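Local coordinates for protein Orf11 (Staphylococcus phage P68, PDB 6O43) that is a potential lysin of the phage, a helical protein without strands that probably helps to break down the cell wall of its staphylococcal host, at residues A[54-59]-A[97-101]; A[103-109]-A[145-150]; A[153-158]-A[174-178]. All blocks are in the same frame, centred on the assembly; numbering follows the deposited sequence.

Contact 1: A[54-59]-A[97-101]; sequences VKEIGV and ARKLV
V54 meets A97 where the two backbones approach each other most closely, with V54 CB 4.0 Å from A97 CB. The lone methyl of alanine is what allows such an approach, and V54 meets it through its own CB while also packing against F64 of helix 61-71.

I57 is the main link between helices 44-57 and 89-104. Its CG2 lies anti to the backbone N (the CG1 torsion, chi1, is -72°), which carries this branch in between A97 and R98: CG2 is 3.6 Å from A97 CB and 3.7 Å from R98 CG. CD1 lies 3.7 Å from A97 CB, so the two branches of the isoleucine close on that methyl from one side, like two prongs. R98 contributes its aliphatic stem here, bent further out at chi3.

G58 follows, with a positive phi of 130° that glycine takes up easily, and it lies close to CG2 of V101. The helix ends in a Schellman motif: V59 N bonds back to V54 O at 3.1 Å, while the inner bond from G58 N to K55 O is weak. V54 O also accepts from G58 N, so two donors hold it.

The turn brings V59 back towards helix 89-104. Its CG2 reaches over the partner helix, 3.9 Å from L100 CB and 4.2 Å from V101 CG2. V54 and V59 occupy the two positions that commonly pair in this motif, and both also rest on F64.

The two segments are held by apolar packing, with no hydrogen bond between them. The fit therefore rests on matching shapes: A97 lets the backbones come near, and I57, V59 and V101 fill in round it.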
# COMPACT_ATOMS: atom_id res chain seq x y z
N VAL A 54 12.44 5.92 -6.42
CA VAL A 54 10.98 5.89 -6.41
C VAL A 54 10.42 7.27 -6.10
O VAL A 54 9.39 7.67 -6.64
CB VAL A 54 10.46 4.82 -5.41
CG1 VAL A 54 11.08 3.46 -5.71
CG2 VAL A 54 10.73 5.24 -3.98
N LYS A 55 11.11 8.03 -5.25
CA LYS A 55 10.68 9.39 -4.95
C LYS A 55 10.63 10.24 -6.21
O LYS A 55 9.67 10.98 -6.43
CB LYS A 55 11.61 10.02 -3.91
CG LYS A 55 11.23 11.44 -3.52
CD LYS A 55 12.21 12.04 -2.52
CE LYS A 55 11.62 13.26 -1.84
NZ LYS A 55 10.31 12.92 -1.20
N GLU A 56 11.67 10.16 -7.04
CA GLU A 56 11.70 10.93 -8.28
C GLU A 56 10.53 10.58 -9.19
O GLU A 56 10.06 11.43 -9.95
CB GLU A 56 13.02 10.70 -9.01
CG GLU A 56 14.05 11.79 -8.79
CD GLU A 56 13.75 13.02 -9.61
OE1 GLU A 56 13.06 12.90 -10.65
OE2 GLU A 56 14.20 14.12 -9.22
N ILE A 57 10.05 9.34 -9.12
CA ILE A 57 8.97 8.91 -10.00
C ILE A 57 7.61 9.34 -9.47
O ILE A 57 6.67 9.54 -10.26
CB ILE A 57 9.05 7.38 -10.19
CG1 ILE A 57 10.25 7.03 -11.08
CG2 ILE A 57 7.74 6.84 -10.76
CD1 ILE A 57 10.65 5.58 -11.03
N GLY A 58 7.46 9.49 -8.16
CA GLY A 58 6.22 9.98 -7.60
C GLY A 58 5.66 9.14 -6.47
O GLY A 58 4.53 9.36 -6.03
N VAL A 59 6.43 8.16 -6.00
CA VAL A 59 6.04 7.32 -4.87
C VAL A 59 6.83 7.75 -3.65
O VAL A 59 8.06 7.83 -3.70
CB VAL A 59 6.27 5.83 -5.18
CG1 VAL A 59 6.15 5.00 -3.90
CG2 VAL A 59 5.28 5.34 -6.23
N ALA A 97 7.47 1.67 -9.21
CA ALA A 97 7.10 3.05 -8.90
C ALA A 97 6.20 3.62 -9.98
O ALA A 97 5.17 4.23 -9.69
CB ALA A 97 8.36 3.90 -8.73
N ARG A 98 6.58 3.44 -11.25
CA ARG A 98 5.74 3.93 -12.34
C ARG A 98 4.42 3.19 -12.40
O ARG A 98 3.38 3.78 -12.72
CB ARG A 98 6.49 3.83 -13.67
CG ARG A 98 7.61 4.84 -13.83
CD ARG A 98 8.23 4.78 -15.21
NE ARG A 98 8.89 3.50 -15.47
CZ ARG A 98 10.21 3.33 -15.49
NH1 ARG A 98 11.02 4.36 -15.27
NH2 ARG A 98 10.72 2.13 -15.73
N LYS A 99 4.42 1.89 -12.08
CA LYS A 99 3.17 1.13 -12.03
C LYS A 99 2.24 1.68 -10.96
O LYS A 99 1.04 1.83 -11.18
CB LYS A 99 3.47 -0.35 -11.81
CG LYS A 99 2.39 -1.30 -12.29
CD LYS A 99 2.94 -2.70 -12.49
N LEU A 100 2.79 2.00 -9.78
CA LEU A 100 1.98 2.52 -8.69
C LEU A 100 1.42 3.90 -9.01
O LEU A 100 0.30 4.23 -8.61
CB LEU A 100 2.80 2.56 -7.41
CG LEU A 100 2.12 2.08 -6.13
CD1 LEU A 100 1.29 0.84 -6.41
CD2 LEU A 100 3.16 1.80 -5.06
N VAL A 101 2.18 4.73 -9.73
CA VAL A 101 1.67 6.03 -10.13
C VAL A 101 0.50 5.87 -11.10
O VAL A 101 -0.52 6.55 -10.98
CB VAL A 101 2.80 6.89 -10.73
CG1 VAL A 101 2.23 8.16 -11.35
CG2 VAL A 101 3.84 7.23 -9.67

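Contact 2: A[103-109]-A[145-150]; sequences QSKQAGQ and RAYIPL
Q106 and R145 grip each other's backbones in a reciprocal pair of bonds. Q106 NE2 gives its hydrogen to R145 O at 2.8 Å, almost straight at 173°, and the oxygen lies in the plane of the amide. In return R145 NH1 donates to Q106 O at 2.9 Å, the acceptor sitting at the edge of the guanidinium and near its plane. With CG anti to the backbone N (chi1 -176°), the arginine stem runs along the 103-109 segment, its CD 3.3 Å from S104 O, before chi3 bends the head towards Q106. NH2 is held from beyond the segments by M138 O, so the flat head is fixed in rotation.

These bonds fasten the extended chain leaving helix 89-104 onto helix 143-147 and the residues that follow. The residue four on from R145 is P149, which has no N–H to offer, and this leaves R145 O for Q106 NE2. At the start of this contact the two chains almost touch: S104 CA and A146 CA are 3.8 Å apart, which a residue as small as alanine permits, its CB resting beside S104.

P149 carries the far end. Its CA makes a bent CA–H…O contact with Q109 O at 3.3 Å, and a water donates to both Q109 O and P149 O (3.0 Å to the latter). The proline ring also packs against G108, whose bare CA is 4.1 Å from P149 CB.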
# COMPACT_ATOMS: atom_id res chain seq x y z
N GLN A 103 -1.55 3.23 -11.38
CA GLN A 103 -2.71 2.66 -10.70
C GLN A 103 -3.39 3.68 -9.80
O GLN A 103 -4.63 3.69 -9.70
CB GLN A 103 -2.28 1.42 -9.89
CG GLN A 103 -1.82 0.27 -10.78
CD GLN A 103 -1.44 -0.98 -10.00
OE1 GLN A 103 -1.66 -1.06 -8.79
NE2 GLN A 103 -0.87 -1.96 -10.69
N SER A 104 -2.62 4.57 -9.17
CA SER A 104 -3.23 5.57 -8.29
C SER A 104 -4.14 6.53 -9.04
O SER A 104 -4.92 7.24 -8.40
CB SER A 104 -2.14 6.37 -7.56
OG SER A 104 -1.59 7.37 -8.39
N LYS A 105 -4.06 6.57 -10.37
CA LYS A 105 -4.93 7.42 -11.19
C LYS A 105 -5.96 6.61 -11.98
O LYS A 105 -6.60 7.16 -12.88
CB LYS A 105 -4.10 8.26 -12.15
CG LYS A 105 -2.88 8.95 -11.55
CD LYS A 105 -2.14 9.72 -12.63
CE LYS A 105 -0.67 9.91 -12.29
NZ LYS A 105 0.08 10.49 -13.43
N GLN A 106 -6.11 5.33 -11.69
CA GLN A 106 -6.98 4.48 -12.49
C GLN A 106 -8.45 4.73 -12.17
O GLN A 106 -8.82 5.08 -11.04
CB GLN A 106 -6.65 3.00 -12.27
CG GLN A 106 -7.02 2.49 -10.89
CD GLN A 106 -6.43 1.13 -10.59
OE1 GLN A 106 -6.16 0.34 -11.50
NE2 GLN A 106 -6.21 0.85 -9.31
N ALA A 107 -9.30 4.56 -13.18
CA ALA A 107 -10.72 4.45 -12.93
C ALA A 107 -11.02 3.12 -12.23
O ALA A 107 -10.22 2.18 -12.27
CB ALA A 107 -11.51 4.55 -14.24
N GLY A 108 -12.17 3.05 -11.58
CA GLY A 108 -12.57 1.80 -10.98
C GLY A 108 -13.65 1.99 -9.94
O GLY A 108 -14.20 3.08 -9.77
N GLN A 109 -13.95 0.89 -9.27
CA GLN A 109 -14.93 0.82 -8.19
C GLN A 109 -14.53 -0.32 -7.27
O GLN A 109 -13.78 -1.21 -7.69
CB GLN A 109 -16.35 0.60 -8.74
CG GLN A 109 -16.57 -0.78 -9.36
CD GLN A 109 -17.85 -0.87 -10.18
OE1 GLN A 109 -18.30 0.12 -10.76
NE2 GLN A 109 -18.45 -2.06 -10.22
N ARG A 145 -7.06 4.52 -4.27
CA ARG A 145 -7.37 4.30 -5.68
C ARG A 145 -6.41 3.31 -6.32
O ARG A 145 -6.81 2.55 -7.21
CB ARG A 145 -7.34 5.63 -6.44
CG ARG A 145 -7.74 5.53 -7.90
CD ARG A 145 -8.21 6.88 -8.44
NE ARG A 145 -9.44 7.32 -7.79
CZ ARG A 145 -10.66 6.89 -8.13
NH1 ARG A 145 -10.80 6.00 -9.11
NH2 ARG A 145 -11.73 7.34 -7.49
N ALA A 146 -5.15 3.27 -5.87
CA ALA A 146 -4.18 2.37 -6.47
C ALA A 146 -4.51 0.91 -6.21
O ALA A 146 -4.22 0.05 -7.06
CB ALA A 146 -2.78 2.69 -5.95
N TYR A 147 -5.11 0.59 -5.07
CA TYR A 147 -5.31 -0.80 -4.67
C TYR A 147 -6.77 -1.25 -4.63
O TYR A 147 -7.06 -2.39 -5.01
CB TYR A 147 -4.67 -1.04 -3.30
CG TYR A 147 -3.16 -0.97 -3.32
CD1 TYR A 147 -2.40 -2.03 -3.82
CD2 TYR A 147 -2.48 0.14 -2.83
CE1 TYR A 147 -1.02 -1.98 -3.84
CE2 TYR A 147 -1.09 0.20 -2.84
CZ TYR A 147 -0.37 -0.87 -3.35
OH TYR A 147 1.01 -0.81 -3.36
N ILE A 148 -7.70 -0.40 -4.20
CA ILE A 148 -9.05 -0.87 -3.89
C ILE A 148 -9.73 -1.55 -5.08
O ILE A 148 -10.31 -2.64 -4.89
CB ILE A 148 -9.89 0.29 -3.32
CG1 ILE A 148 -9.53 0.53 -1.85
CG2 ILE A 148 -11.38 -0.00 -3.48
CD1 ILE A 148 -9.87 1.91 -1.36
N PRO A 149 -9.72 -0.99 -6.29
CA PRO A 149 -10.50 -1.61 -7.38
C PRO A 149 -10.03 -3.00 -7.77
O PRO A 149 -10.83 -3.77 -8.32
CB PRO A 149 -10.32 -0.63 -8.55
CG PRO A 149 -9.83 0.64 -7.94
CD PRO A 149 -9.05 0.25 -6.72
N LEU A 150 -8.78 -3.36 -7.48
CA LEU A 150 -8.14 -4.48 -8.15
C LEU A 150 -8.30 -5.82 -7.45
O LEU A 150 -8.21 -6.86 -8.11
CB LEU A 150 -6.65 -4.18 -8.34
CG LEU A 150 -6.40 -3.01 -9.28
CD1 LEU A 150 -4.92 -2.66 -9.36
CD2 LEU A 150 -6.95 -3.33 -10.66
O HOH W 1 -13.23 5.76 -11.40
O HOH W 2 -14.00 6.46 -9.11
O HOH W 3 -13.67 -3.47 -9.06

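Contact 3: A[153-158]-A[174-178]; sequences AATWAA and YGNPF
The Y174 ring has A153 laid over one face, with CB 4.3 Å from Y174 CD1, while W156 reaches the same tyrosine from another direction. The indole of W156 folds back over A153 N, which stands 3.9 Å above the ring plane, toward its rim, and presents its edge to the tyrosine: the far corner, W156 CZ3, lies 4.0 Å from Y174 CE2, the two side chains crossing obliquely. NE1 of the indole is tied to W112 O elsewhere in the fold.

F178 works in the opposite sense, offering its rim to the helix backbone. A154 O sits in the plane of the phenyl, 3.2 Å from F178 CE2, where the slightly positive ring hydrogens suit a carbonyl oxygen. A157 CB approaches the ring obliquely, 3.5 Å from F178 CD2, and A158 CB adds a further contact. The short side chains of A153, A154, A157 and A158 keep this face of the helix low enough for such close packing. The other surroundings of F178 include F10 of helix 3-11 and Y67 of helix 61-71.

Between the two aromatic residues the chain turns into helix 177-187, with N176 as its N-cap. The cap is made by OD1, which accepts from L179 N, and P177 fits the first helical position, where no backbone N–H is needed. CG of N176 stands anti to the backbone N (chi1 -173°), which sends the amide over helix 152-159. Its ND2 then bonds to A157 O at 3.2 Å, a bent link of 136° with the donor tilted 21° from the carbonyl plane. Beside the amide, A157 CB lies 3.4 Å from N176 OD1.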
# COMPACT_ATOMS: atom_id res chain seq x y z
N ALA A 153 -9.66 -8.28 -1.43
CA ALA A 153 -8.97 -8.12 -0.15
C ALA A 153 -8.64 -6.66 0.12
O ALA A 153 -8.73 -6.20 1.27
CB ALA A 153 -7.70 -8.97 -0.12
N ALA A 154 -8.25 -5.91 -0.91
CA ALA A 154 -7.95 -4.49 -0.71
C ALA A 154 -9.22 -3.71 -0.40
O ALA A 154 -9.20 -2.78 0.42
CB ALA A 154 -7.25 -3.93 -1.94
N THR A 155 -10.33 -4.06 -1.05
CA THR A 155 -11.60 -3.41 -0.76
C THR A 155 -12.03 -3.68 0.67
O THR A 155 -12.43 -2.77 1.40
CB THR A 155 -12.67 -3.87 -1.75
OG1 THR A 155 -12.40 -3.30 -3.03
CG2 THR A 155 -14.06 -3.45 -1.27
N TRP A 156 -11.98 -4.95 1.09
CA TRP A 156 -12.32 -5.29 2.47
C TRP A 156 -11.42 -4.55 3.46
O TRP A 156 -11.91 -4.03 4.47
CB TRP A 156 -12.21 -6.80 2.69
CG TRP A 156 -13.14 -7.61 1.85
CD1 TRP A 156 -14.38 -7.23 1.39
CD2 TRP A 156 -12.93 -8.94 1.37
NE1 TRP A 156 -14.94 -8.25 0.65
CE2 TRP A 156 -14.07 -9.31 0.63
CE3 TRP A 156 -11.88 -9.86 1.50
CZ2 TRP A 156 -14.19 -10.55 0.02
CZ3 TRP A 156 -12.01 -11.09 0.90
CH2 TRP A 156 -13.15 -11.43 0.16
N ALA A 157 -10.12 -4.49 3.18
CA ALA A 157 -9.20 -3.82 4.10
C ALA A 157 -9.57 -2.35 4.26
O ALA A 157 -9.47 -1.79 5.36
CB ALA A 157 -7.76 -3.96 3.61
N ALA A 158 -9.99 -1.70 3.18
CA ALA A 158 -10.29 -0.27 3.23
C ALA A 158 -11.67 0.00 3.82
O ALA A 158 -11.85 0.98 4.56
CB ALA A 158 -10.18 0.34 1.83
N TYR A 174 -6.85 -12.80 5.57
CA TYR A 174 -6.01 -11.88 4.83
C TYR A 174 -5.54 -10.76 5.74
O TYR A 174 -6.26 -10.32 6.64
CB TYR A 174 -6.76 -11.28 3.63
CG TYR A 174 -7.31 -12.29 2.65
CD1 TYR A 174 -6.54 -12.74 1.59
CD2 TYR A 174 -8.60 -12.77 2.77
CE1 TYR A 174 -7.03 -13.66 0.68
CE2 TYR A 174 -9.11 -13.69 1.87
CZ TYR A 174 -8.32 -14.13 0.83
OH TYR A 174 -8.82 -15.05 -0.07
N GLY A 175 -4.31 -10.29 5.50
CA GLY A 175 -3.81 -9.15 6.23
C GLY A 175 -4.42 -7.85 5.73
O GLY A 175 -5.06 -7.80 4.68
N ASN A 176 -4.23 -6.79 6.51
CA ASN A 176 -4.69 -5.46 6.12
C ASN A 176 -3.48 -4.58 5.85
O ASN A 176 -2.84 -4.09 6.80
CB ASN A 176 -5.58 -4.85 7.20
CG ASN A 176 -6.22 -3.54 6.75
OD1 ASN A 176 -5.65 -2.80 5.95
ND2 ASN A 176 -7.41 -3.26 7.27
N PRO A 177 -3.12 -4.34 4.59
CA PRO A 177 -1.93 -3.50 4.32
C PRO A 177 -2.11 -2.06 4.75
O PRO A 177 -1.13 -1.42 5.14
CB PRO A 177 -1.76 -3.62 2.80
CG PRO A 177 -3.14 -3.96 2.29
CD PRO A 177 -3.76 -4.81 3.35
N PHE A 178 -3.34 -1.53 4.70
CA PHE A 178 -3.56 -0.14 5.07
C PHE A 178 -3.39 0.07 6.57
O PHE A 178 -2.75 1.04 7.00
CB PHE A 178 -4.94 0.32 4.62
CG PHE A 178 -5.26 -0.04 3.19
CD1 PHE A 178 -4.43 0.38 2.16
CD2 PHE A 178 -6.38 -0.79 2.88
CE1 PHE A 178 -4.72 0.05 0.85
CE2 PHE A 178 -6.68 -1.12 1.57
CZ PHE A 178 -5.84 -0.70 0.55

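In the fold
The three contacts come in series along the chain, each closing before the next opens. Contacts 1 and 2 share helix 89-104, which packs on helix 44-57 and then runs out against helix 143-147; their centres are 15 Å apart, and L100 touches Y147 between them. Contacts 2 and 3, with centres 14 Å apart, are joined by the successive helices 143-147 and 152-159, where I148 O is hydrogen-bonded to T155 OG1. Contacts 1 and 3 lie on opposite sides of the chain's centre, 22 Å apart between centres. Contact 2 touches both others, so a continuous run of packing joins helices 44-57, 89-104, 143-147, 152-159 and 177-187.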